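Local coordinates for protein probable starch synthase 4, chloroplastic/amyloplastic (Arabidopsis thaliana, PDB 6GNE) that is probably a plastid starch synthase, a two-domain protein of the GT-B glycosyltransferase fold that holds adenosine-5'-diphosphate, at residues 80-85 with 97-102; 264-269 with 406-411; 355-360 with 371-376. All coordinates share one frame; numbering follows the deposited sequence.

Contact 1 of 3, residues 80-85 with 97-102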
loop_
_atom_site.group_PDB
_atom_site.type_symbol
_atom_site.label_atom_id
_atom_site.label_comp_id
_atom_site.label_asym_id
_atom_site.label_seq_id
_atom_site.Cartn_x
_atom_site.Cartn_y
_atom_site.Cartn_z
ATOM N N TYR A 80 9.355 -29.714 -6.156
ATOM C CA TYR A 80 9.136 -29.617 -4.707
ATOM C C TYR A 80 7.665 -29.620 -4.349
ATOM O O TYR A 80 6.833 -29.089 -5.085
ATOM C CB TYR A 80 9.781 -28.370 -4.113
ATOM C CG TYR A 80 11.271 -28.405 -4.190
ATOM C CD1 TYR A 80 11.934 -27.951 -5.328
ATOM C CD2 TYR A 80 12.028 -28.896 -3.134
ATOM C CE1 TYR A 80 13.321 -27.994 -5.406
ATOM C CE2 TYR A 80 13.414 -28.929 -3.194
ATOM C CZ TYR A 80 14.059 -28.489 -4.329
ATOM O OH TYR A 80 15.432 -28.547 -4.391
ATOM N N LYS A 81 7.361 -30.207 -3.195
ATOM C CA LYS A 81 5.985 -30.309 -2.716
ATOM C C LYS A 81 5.521 -29.022 -2.075
ATOM O O LYS A 81 6.289 -28.367 -1.375
ATOM C CB LYS A 81 5.851 -31.493 -1.771
ATOM C CG LYS A 81 5.871 -32.792 -2.559
ATOM C CD LYS A 81 5.782 -34.010 -1.660
ATOM C CE LYS A 81 5.749 -35.275 -2.506
ATOM N NZ LYS A 81 6.280 -36.435 -1.734
ATOM N N ASN A 82 4.273 -28.655 -2.357
ATOM C CA ASN A 82 3.611 -27.509 -1.703
ATOM C C ASN A 82 2.272 -27.926 -1.076
ATOM O O ASN A 82 1.438 -28.491 -1.784
ATOM C CB ASN A 82 3.331 -26.407 -2.730
ATOM C CG ASN A 82 4.585 -25.882 -3.395
ATOM O OD1 ASN A 82 4.866 -26.201 -4.537
ATOM N ND2 ASN A 82 5.327 -25.065 -2.692
ATOM N N LYS A 83 2.080 -27.674 0.224
ATOM C CA LYS A 83 0.758 -27.794 0.879
ATOM C C LYS A 83 -0.070 -26.581 0.469
ATOM O O LYS A 83 0.384 -25.461 0.608
ATOM C CB LYS A 83 0.823 -27.817 2.445
ATOM C CG LYS A 83 0.620 -29.164 3.121
ATOM C CD LYS A 83 1.728 -30.150 2.734
ATOM C CE LYS A 83 1.280 -31.608 2.457
ATOM N NZ LYS A 83 1.504 -32.527 3.609
ATOM N N ILE A 84 -1.280 -26.823 -0.022
ATOM C CA ILE A 84 -2.211 -25.760 -0.382
ATOM C C ILE A 84 -3.263 -25.604 0.725
ATOM O O ILE A 84 -3.856 -26.603 1.191
ATOM C CB ILE A 84 -2.897 -26.056 -1.731
ATOM C CG1 ILE A 84 -1.842 -26.361 -2.810
ATOM C CG2 ILE A 84 -3.779 -24.894 -2.176
ATOM C CD1 ILE A 84 -0.706 -25.355 -2.895
ATOM N N TRP A 85 -3.477 -24.350 1.145
ATOM C CA TRP A 85 -4.505 -24.029 2.127
ATOM C C TRP A 85 -5.547 -23.146 1.470
ATOM O O TRP A 85 -5.197 -22.364 0.597
ATOM C CB TRP A 85 -3.899 -23.287 3.315
ATOM C CG TRP A 85 -2.906 -24.056 4.111
ATOM C CD1 TRP A 85 -1.672 -24.475 3.701
ATOM C CD2 TRP A 85 -3.052 -24.505 5.459
ATOM N NE1 TRP A 85 -1.048 -25.152 4.701
ATOM C CE2 TRP A 85 -1.869 -25.183 5.797
ATOM C CE3 TRP A 85 -4.055 -24.376 6.420
ATOM C CZ2 TRP A 85 -1.668 -25.753 7.059
ATOM C CZ3 TRP A 85 -3.857 -24.924 7.651
ATOM C CH2 TRP A 85 -2.675 -25.628 7.958
ATOM N N ILE A 97 -0.079 -20.723 -0.166
ATOM C CA ILE A 97 0.879 -21.757 -0.560
ATOM C C ILE A 97 1.886 -21.948 0.566
ATOM O O ILE A 97 2.554 -20.999 0.968
ATOM C CB ILE A 97 1.577 -21.385 -1.886
ATOM C CG1 ILE A 97 0.527 -21.149 -2.994
ATOM C CG2 ILE A 97 2.528 -22.465 -2.333
ATOM C CD1 ILE A 97 1.140 -20.893 -4.369
ATOM N N GLU A 98 1.972 -23.170 1.082
ATOM C CA GLU A 98 2.993 -23.554 2.068
ATOM C C GLU A 98 4.071 -24.458 1.435
ATOM O O GLU A 98 3.855 -25.657 1.305
ATOM C CB GLU A 98 2.340 -24.246 3.261
ATOM C CG GLU A 98 3.257 -24.364 4.449
ATOM C CD GLU A 98 2.651 -25.049 5.656
ATOM O OE1 GLU A 98 1.528 -25.651 5.637
ATOM O OE2 GLU A 98 3.389 -24.999 6.652
ATOM N N PRO A 99 5.226 -23.888 1.037
ATOM C CA PRO A 99 6.248 -24.746 0.417
ATOM C C PRO A 99 6.930 -25.694 1.384
ATOM O O PRO A 99 7.115 -25.389 2.560
ATOM C CB PRO A 99 7.264 -23.753 -0.156
ATOM C CG PRO A 99 6.522 -22.459 -0.250
ATOM C CD PRO A 99 5.596 -22.467 0.944
ATOM N N GLN A 100 7.272 -26.859 0.862
ATOM C CA GLN A 100 7.995 -27.893 1.592
ATOM C C GLN A 100 9.321 -27.960 0.823
ATOM O O GLN A 100 9.611 -28.925 0.098
ATOM C CB GLN A 100 7.245 -29.245 1.543
ATOM C CG GLN A 100 5.733 -29.224 1.761
ATOM C CD GLN A 100 5.314 -29.583 3.168
ATOM O OE1 GLN A 100 4.834 -30.692 3.416
ATOM N NE2 GLN A 100 5.502 -28.646 4.093
ATOM N N HIS A 101 10.055 -26.862 0.871
ATOM C CA HIS A 101 11.380 -26.770 0.297
ATOM C C HIS A 101 12.283 -26.639 1.509
ATOM O O HIS A 101 11.954 -25.896 2.419
ATOM C CB HIS A 101 11.457 -25.519 -0.592
ATOM C CG HIS A 101 12.776 -25.325 -1.268
ATOM N ND1 HIS A 101 13.889 -24.875 -0.595
ATOM C CD2 HIS A 101 13.162 -25.490 -2.559
ATOM C CE1 HIS A 101 14.905 -24.778 -1.435
ATOM N NE2 HIS A 101 14.491 -25.149 -2.631
ATOM N N PRO A 102 13.436 -27.335 1.536
ATOM C CA PRO A 102 14.289 -27.311 2.760
ATOM C C PRO A 102 14.687 -25.914 3.280
ATOM O O PRO A 102 14.935 -25.763 4.459
ATOM C CB PRO A 102 15.536 -28.118 2.369
ATOM C CG PRO A 102 15.376 -28.489 0.941
ATOM C CD PRO A 102 13.962 -28.239 0.503
#
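The beta hairpin formed by strands 78-89 and 92-100, within which Lys-83 pairs with Glu-98, illustrates how one antiparallel pairing can carry different chemistry on its two faces. These two form a hydrogen-bonded pair: Lys-83 N donates to Glu-98 O at 2.9 Å, and Glu-98 N returns a straighter bond to Lys-83 O at 2.8 Å. A further backbone bond runs from Gln-100 N to Lys-81 O. Ile-84 and Ile-97 make a non-hydrogen-bonded pair on the face covered by helix 117-134, where Ile-97 also meets Phe-124; Ile-97 CG2 comes within 4.0 Å of Asn-82 CB. The face of Lys-83, Glu-98 and Gln-100 is more polar, and there the bent side chain of Lys-83 lies across that of Gln-100. At one end, the CD2 corner of His-101 sits over the centre of the Tyr-80 ring, 3.4 Å above its plane, the two rings inclined at 39°. At the other, Glu-98 reaches out with CG anti to its backbone N (chi1 -166°), and its OE1 accepts the indole N-H of Trp-85 on the anti side, 28° out of the carboxylate plane, NE1 to OE1 2.8 Å.

Contact 2 of 3, residues 264-269 with 406-411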
loop_
_atom_site.group_PDB
_atom_site.type_symbol
_atom_site.label_atom_id
_atom_site.label_comp_id
_atom_site.label_asym_id
_atom_site.label_seq_id
_atom_site.Cartn_x
_atom_site.Cartn_y
_atom_site.Cartn_z
ATOM N N ILE A 264 -9.646 3.325 -0.921
ATOM C CA ILE A 264 -9.549 2.580 0.340
ATOM C C ILE A 264 -10.857 1.831 0.543
ATOM O O ILE A 264 -11.925 2.217 0.010
ATOM C CB ILE A 264 -9.264 3.483 1.572
ATOM C CG1 ILE A 264 -10.372 4.510 1.805
ATOM C CG2 ILE A 264 -7.937 4.217 1.407
ATOM C CD1 ILE A 264 -10.230 5.262 3.107
ATOM N N ASP A 265 -10.761 0.771 1.331
ATOM C CA ASP A 265 -11.906 -0.038 1.672
ATOM C C ASP A 265 -12.763 0.735 2.660
ATOM O O ASP A 265 -12.528 0.673 3.845
ATOM C CB ASP A 265 -11.446 -1.369 2.254
ATOM C CG ASP A 265 -12.585 -2.325 2.479
ATOM O OD1 ASP A 265 -13.726 -1.885 2.722
ATOM O OD2 ASP A 265 -12.332 -3.547 2.447
ATOM N N THR A 266 -13.760 1.453 2.159
ATOM C CA THR A 266 -14.620 2.253 3.014
ATOM C C THR A 266 -15.658 1.466 3.862
ATOM O O THR A 266 -16.430 2.081 4.577
ATOM C CB THR A 266 -15.333 3.371 2.235
ATOM O OG1 THR A 266 -16.002 2.811 1.114
ATOM C CG2 THR A 266 -14.348 4.395 1.762
ATOM N N ASP A 267 -15.667 0.135 3.786
ATOM C CA ASP A 267 -16.416 -0.706 4.735
ATOM C C ASP A 267 -15.572 -1.013 5.969
ATOM O O ASP A 267 -16.045 -0.837 7.077
ATOM C CB ASP A 267 -16.920 -1.993 4.069
ATOM C CG ASP A 267 -17.995 -1.730 3.031
ATOM O OD1 ASP A 267 -18.824 -0.826 3.239
ATOM O OD2 ASP A 267 -18.029 -2.430 1.991
ATOM N N SER A 268 -14.332 -1.471 5.769
ATOM C CA SER A 268 -13.326 -1.572 6.857
ATOM C C SER A 268 -12.979 -0.235 7.497
ATOM O O SER A 268 -12.956 -0.114 8.714
ATOM C CB SER A 268 -12.032 -2.196 6.349
ATOM O OG SER A 268 -12.159 -3.603 6.300
ATOM N N TRP A 269 -12.684 0.768 6.678
ATOM C CA TRP A 269 -12.365 2.118 7.171
ATOM C C TRP A 269 -13.626 2.972 7.173
ATOM O O TRP A 269 -13.921 3.660 6.203
ATOM C CB TRP A 269 -11.236 2.720 6.347
ATOM C CG TRP A 269 -9.966 1.927 6.476
ATOM C CD1 TRP A 269 -9.451 1.031 5.573
ATOM C CD2 TRP A 269 -9.069 1.937 7.577
ATOM N NE1 TRP A 269 -8.276 0.492 6.047
ATOM C CE2 TRP A 269 -8.034 1.021 7.285
ATOM C CE3 TRP A 269 -9.050 2.608 8.798
ATOM C CZ2 TRP A 269 -6.986 0.787 8.168
ATOM C CZ3 TRP A 269 -8.017 2.377 9.666
ATOM C CH2 TRP A 269 -6.996 1.482 9.355
ATOM N N ALA A 406 -7.333 9.197 6.989
ATOM C CA ALA A 406 -7.488 10.340 7.879
ATOM C C ALA A 406 -8.735 11.170 7.529
ATOM O O ALA A 406 -9.564 11.444 8.396
ATOM C CB ALA A 406 -6.250 11.211 7.857
ATOM N N MET A 407 -8.886 11.548 6.265
ATOM C CA MET A 407 -10.045 12.343 5.861
ATOM C C MET A 407 -11.384 11.602 6.057
ATOM O O MET A 407 -12.399 12.193 6.422
ATOM C CB MET A 407 -9.900 12.774 4.410
ATOM C CG MET A 407 -8.867 13.865 4.239
ATOM S SD MET A 407 -8.831 14.587 2.611
ATOM C CE MET A 407 -7.986 13.310 1.688
ATOM N N ARG A 408 -11.363 10.295 5.843
ATOM C CA ARG A 408 -12.522 9.462 6.096
ATOM C C ARG A 408 -12.938 9.538 7.566
ATOM O O ARG A 408 -14.121 9.506 7.854
ATOM C CB ARG A 408 -12.212 8.018 5.665
ATOM C CG ARG A 408 -13.246 6.947 5.964
ATOM C CD ARG A 408 -14.507 7.164 5.166
ATOM N NE ARG A 408 -15.331 5.957 5.181
ATOM C CZ ARG A 408 -16.661 5.909 5.061
ATOM N NH1 ARG A 408 -17.368 7.009 4.909
ATOM N NH2 ARG A 408 -17.282 4.729 5.064
ATOM N N TYR A 409 -11.962 9.651 8.466
ATOM C CA TYR A 409 -12.184 9.769 9.915
ATOM C C TYR A 409 -12.180 11.234 10.396
ATOM O O TYR A 409 -12.086 11.507 11.595
ATOM C CB TYR A 409 -11.129 8.926 10.680
ATOM C CG TYR A 409 -11.406 7.445 10.635
ATOM C CD1 TYR A 409 -11.313 6.736 9.455
ATOM C CD2 TYR A 409 -11.804 6.743 11.774
ATOM C CE1 TYR A 409 -11.591 5.367 9.408
ATOM C CE2 TYR A 409 -12.092 5.369 11.736
ATOM C CZ TYR A 409 -11.985 4.697 10.550
ATOM O OH TYR A 409 -12.247 3.366 10.468
ATOM N N GLY A 410 -12.292 12.170 9.464
ATOM C CA GLY A 410 -12.404 13.581 9.775
ATOM C C GLY A 410 -11.129 14.320 10.162
ATOM O O GLY A 410 -11.225 15.493 10.554
ATOM N N SER A 411 -9.964 13.657 10.078
ATOM C CA SER A 411 -8.691 14.287 10.419
ATOM C C SER A 411 -8.145 14.963 9.159
ATOM O O SER A 411 -8.049 14.322 8.109
ATOM C CB SER A 411 -7.709 13.245 10.977
ATOM O OG SER A 411 -6.488 13.809 11.443
#
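Arg-408 NH2 donates to the backbone oxygen of Thr-266 at 2.8 Å, approaching in the carbonyl plane on a lone pair. From the same guanidinium, NE donates to Trp-269 O at 2.9 Å in a straighter bond (158°), so one flat group bridges two carbonyls of a loop. The arginine leaves the last turn of helix 402-408 with CG anti to its backbone N (chi1 174°), and a bend at chi2 follows; CG itself passes 3.4 Å from Trp-269 O. Thr-266 crosses the arginine side chain at about a right angle, its CB 3.7 Å from NH2.

The next residue, Tyr-409, approaches the indole of Trp-269 at its rim: CE1 lies in the indole plane, 3.8 Å from CE3. Its hydroxyl hydrogen-bonds to Asp-274, while the indole stacks on His-381 and its side chain comes about 4 Å from the bound ADP.

Both segments are folded back on themselves by local bonds. Asp-265 OD1 accepts from the backbone N of Asp-267 and of Ser-268, as an Asx turn and Asx motif, and OD2 forms a salt bridge with Lys-37. The helix ends in a Schellman motif, with Gly-410 at the C-prime position and Ser-411 N bonded to Ala-406 O at 2.8 Å. Two N-H groups of one guanidinium thus fix its rotation and join the loop after strand 257-259 of the N-terminal domain's sheet to helix 402-408 in the C-terminal half of the GT-B fold; Asp-267 OD1, 6.0 Å from Arg-408 NH2, could at most act weakly through charge.

Contact 3 of 3, residues 355-360 with 371-376. With ADP (adenosine-5'-diphosphate), chain F.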
loop_
_atom_site.group_PDB
_atom_site.type_symbol
_atom_site.label_atom_id
_atom_site.label_comp_id
_atom_site.label_asym_id
_atom_site.label_seq_id
_atom_site.Cartn_x
_atom_site.Cartn_y
_atom_site.Cartn_z
ATOM N N GLU A 355 17.093 7.208 16.525
ATOM C CA GLU A 355 16.824 8.654 16.555
ATOM C C GLU A 355 15.449 8.945 17.173
ATOM O O GLU A 355 15.315 9.846 18.010
ATOM C CB GLU A 355 16.902 9.236 15.128
ATOM C CG GLU A 355 16.915 10.763 14.965
ATOM C CD GLU A 355 16.545 11.195 13.521
ATOM O OE1 GLU A 355 15.917 12.276 13.315
ATOM O OE2 GLU A 355 16.840 10.448 12.546
ATOM N N PHE A 356 14.441 8.170 16.780
ATOM C CA PHE A 356 13.098 8.320 17.332
ATOM C C PHE A 356 12.989 7.792 18.760
ATOM O O PHE A 356 12.267 8.363 19.568
ATOM C CB PHE A 356 12.036 7.713 16.394
ATOM C CG PHE A 356 11.698 8.609 15.244
ATOM C CD1 PHE A 356 12.507 8.649 14.105
ATOM C CD2 PHE A 356 10.642 9.489 15.330
ATOM C CE1 PHE A 356 12.251 9.510 13.069
ATOM C CE2 PHE A 356 10.379 10.370 14.285
ATOM C CZ PHE A 356 11.180 10.365 13.153
ATOM N N GLU A 357 13.712 6.718 19.063
ATOM C CA GLU A 357 13.791 6.184 20.421
ATOM C C GLU A 357 14.287 7.245 21.413
ATOM O O GLU A 357 13.824 7.281 22.551
ATOM C CB GLU A 357 14.703 4.943 20.497
ATOM C CG GLU A 357 13.949 3.631 20.260
ATOM C CD GLU A 357 14.834 2.404 20.013
ATOM O OE1 GLU A 357 14.262 1.382 19.571
ATOM O OE2 GLU A 357 16.073 2.446 20.252
ATOM N N GLY A 358 15.228 8.092 20.964
ATOM C CA GLY A 358 15.752 9.210 21.764
ATOM C C GLY A 358 14.719 10.289 22.029
ATOM O O GLY A 358 14.577 10.787 23.144
ATOM N N ILE A 359 13.974 10.629 20.991
ATOM C CA ILE A 359 12.879 11.593 21.104
ATOM C C ILE A 359 11.786 11.056 22.036
ATOM O O ILE A 359 11.195 11.804 22.799
ATOM C CB ILE A 359 12.274 11.922 19.727
ATOM C CG1 ILE A 359 13.301 12.634 18.850
ATOM C CG2 ILE A 359 11.053 12.809 19.892
ATOM C CD1 ILE A 359 13.030 12.572 17.382
ATOM N N GLU A 360 11.533 9.754 21.971
ATOM C CA GLU A 360 10.483 9.157 22.765
ATOM C C GLU A 360 10.800 9.285 24.232
ATOM O O GLU A 360 9.953 9.725 24.979
ATOM C CB GLU A 360 10.243 7.696 22.346
ATOM C CG GLU A 360 9.010 7.076 22.944
ATOM C CD GLU A 360 9.269 5.720 23.577
ATOM O OE1 GLU A 360 9.306 5.675 24.848
ATOM O OE2 GLU A 360 9.465 4.732 22.811
ATOM N N LEU A 371 5.103 9.053 21.573
ATOM C CA LEU A 371 5.628 8.324 20.418
ATOM C C LEU A 371 5.448 6.851 20.685
ATOM O O LEU A 371 5.859 6.363 21.727
ATOM C CB LEU A 371 7.117 8.625 20.226
ATOM C CG LEU A 371 7.428 9.864 19.399
ATOM C CD1 LEU A 371 6.862 11.104 20.040
ATOM C CD2 LEU A 371 8.925 10.027 19.226
ATOM N N LEU A 372 4.836 6.155 19.736
ATOM C CA LEU A 372 4.534 4.729 19.883
ATOM C C LEU A 372 5.290 3.980 18.773
ATOM O O LEU A 372 4.829 3.863 17.643
ATOM C CB LEU A 372 3.025 4.533 19.809
ATOM C CG LEU A 372 2.307 5.215 20.984
ATOM C CD1 LEU A 372 0.846 5.498 20.629
ATOM C CD2 LEU A 372 2.430 4.409 22.276
ATOM N N LEU A 373 6.503 3.558 19.103
ATOM C CA LEU A 373 7.429 3.034 18.111
ATOM C C LEU A 373 7.191 1.559 17.859
ATOM O O LEU A 373 7.910 0.712 18.367
ATOM C CB LEU A 373 8.871 3.323 18.520
ATOM C CG LEU A 373 9.161 4.829 18.710
ATOM C CD1 LEU A 373 10.658 5.040 18.982
ATOM C CD2 LEU A 373 8.673 5.686 17.552
ATOM N N LYS A 374 6.142 1.277 17.097
ATOM C CA LYS A 374 5.682 -0.079 16.831
ATOM C C LYS A 374 4.592 -0.096 15.741
ATOM O O LYS A 374 4.018 0.930 15.431
ATOM C CB LYS A 374 5.114 -0.725 18.111
ATOM C CG LYS A 374 3.877 -0.007 18.659
ATOM C CD LYS A 374 3.473 -0.493 20.036
ATOM C CE LYS A 374 2.079 0.006 20.352
ATOM N NZ LYS A 374 1.664 -0.446 21.690
ATOM N N TYR A 375 4.349 -1.275 15.168
ATOM C CA TYR A 375 3.211 -1.537 14.289
ATOM C C TYR A 375 2.048 -1.904 15.200
ATOM O O TYR A 375 2.206 -2.785 15.998
ATOM C CB TYR A 375 3.504 -2.694 13.294
ATOM C CG TYR A 375 2.396 -2.812 12.300
ATOM C CD1 TYR A 375 2.350 -1.958 11.188
ATOM C CD2 TYR A 375 1.310 -3.694 12.515
ATOM C CE1 TYR A 375 1.289 -1.987 10.285
ATOM C CE2 TYR A 375 0.240 -3.717 11.632
ATOM C CZ TYR A 375 0.243 -2.860 10.510
ATOM O OH TYR A 375 -0.813 -2.876 9.614
ATOM N N ASP A 376 0.917 -1.209 15.126
ATOM C CA ASP A 376 -0.270 -1.581 15.913
ATOM C C ASP A 376 -1.563 -1.163 15.199
ATOM O O ASP A 376 -1.890 0.026 15.100
ATOM C CB ASP A 376 -0.197 -0.947 17.306
ATOM C CG ASP A 376 -1.285 -1.438 18.257
ATOM O OD1 ASP A 376 -2.422 -1.705 17.843
ATOM O OD2 ASP A 376 -1.013 -1.505 19.466
HETATM P PB ADP F . 3.129 2.600 2.549
HETATM O O1B ADP F . 2.543 1.616 1.580
HETATM O O2B ADP F . 3.369 2.104 3.946
HETATM O O3B ADP F . 4.367 3.250 1.976
HETATM P PA ADP F . 0.459 3.687 2.453
HETATM O O1A ADP F . -0.104 4.998 2.919
HETATM O O2A ADP F . 0.145 3.333 1.022
HETATM O O3A ADP F . 2.043 3.771 2.730
HETATM O "O5'" ADP F . -0.053 2.471 3.368
HETATM C "C5'" ADP F . 0.150 2.442 4.782
HETATM C "C4'" ADP F . -0.822 1.522 5.541
HETATM O "O4'" ADP F . -0.149 0.917 6.656
HETATM C "C3'" ADP F . -1.985 2.262 6.169
HETATM O "O3'" ADP F . -3.071 1.362 6.312
HETATM C "C2'" ADP F . -1.477 2.627 7.539
HETATM O "O2'" ADP F . -2.517 2.844 8.475
HETATM C "C1'" ADP F . -0.692 1.397 7.886
HETATM N N9 ADP F . 0.430 1.643 8.819
HETATM C C8 ADP F . 1.624 2.174 8.529
HETATM N N7 ADP F . 2.412 2.196 9.628
HETATM C C5 ADP F . 1.718 1.668 10.648
HETATM C C6 ADP F . 1.949 1.395 12.101
HETATM N N6 ADP F . 3.132 1.724 12.678
HETATM N N1 ADP F . 0.931 0.819 12.801
HETATM C C2 ADP F . -0.252 0.519 12.204
HETATM N N3 ADP F . -0.514 0.750 10.908
HETATM C C4 ADP F . 0.410 1.310 10.101
HETATM O O HOH W 1 6.992 3.455 21.975
#
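Apolar packing of a helix against the edge strand of a parallel sheet joins Phe-356, Ile-359 and Glu-360 of helix 350-362 to Leu-371 and Leu-373, at and just beyond the end of strand 369-372. Leu-371 fits its CD2 methyl between two side chains of the helix: it lies 3.6 Å from Ile-359 CG2 and at the edge of the Phe-356 ring, nearest that ring's own CD2. Leu-343 of the adjacent strand 340-346 touches both Phe-356 and Leu-371 and so continues this packing. Leu-373 places CD1 against the helix backbone, 3.5 Å from Glu-357 N, with Phe-356 CB 4.0 Å from the same methyl.

A water completes the polar part of the contact. Glu-360 sets CG anti to its backbone N (chi1 -170°) and bends at chi2, and its methylenes slide past Leu-371 in the opposite direction. One water donates to Glu-360 OE2 at 2.9 Å and to Leu-371 O, and accepts from Leu-373 N. The carboxylate thus reaches the backbone through water where Leu-373 centres an inverse gamma turn and the strand gives way to loop.

Past that turn, the same segment reads the adenine of ADP by its backbone. ADP N6 donates to Lys-374 O at 3.0 Å, while Asp-376 N donates to ADP N1 at 3.1 Å; one face of the Tyr-375 ring lies against the base, with ADP C2 3.5 Å above its plane toward the rim. Asp-376 is also the N-cap of helix 377-386, its OD1 accepting from Leu-379 N. Here a right-handed beta-alpha-beta unit of the Rossmann-like C-terminal domain of GT-B proteins carries, in the loop after its second strand, part of a nucleotide pocket.

All three contacts are partly buried; contacts 1 and 3 include exposed residues, whereas those touching in contact 2 are buried or partly exposed. Contact 1 lies in the sheet of the first domain, about 37 Å between centres from either of the others, and depends on strand pairing. Contacts 2 and 3 are closer, their nearest atoms about 7 Å apart, and 355-360 with 371-376 is nested in the chain loop closed by 264-269 with 406-411. No element is shared by any two contacts, although helix 377-386, which begins right after contact 3, also touches contact 2. Chemistry follows place: backbone bonds within a sheet, arginine-to-carbonyl bonds between loop and helix end, and methyl packing with a bridging water between helix and strand.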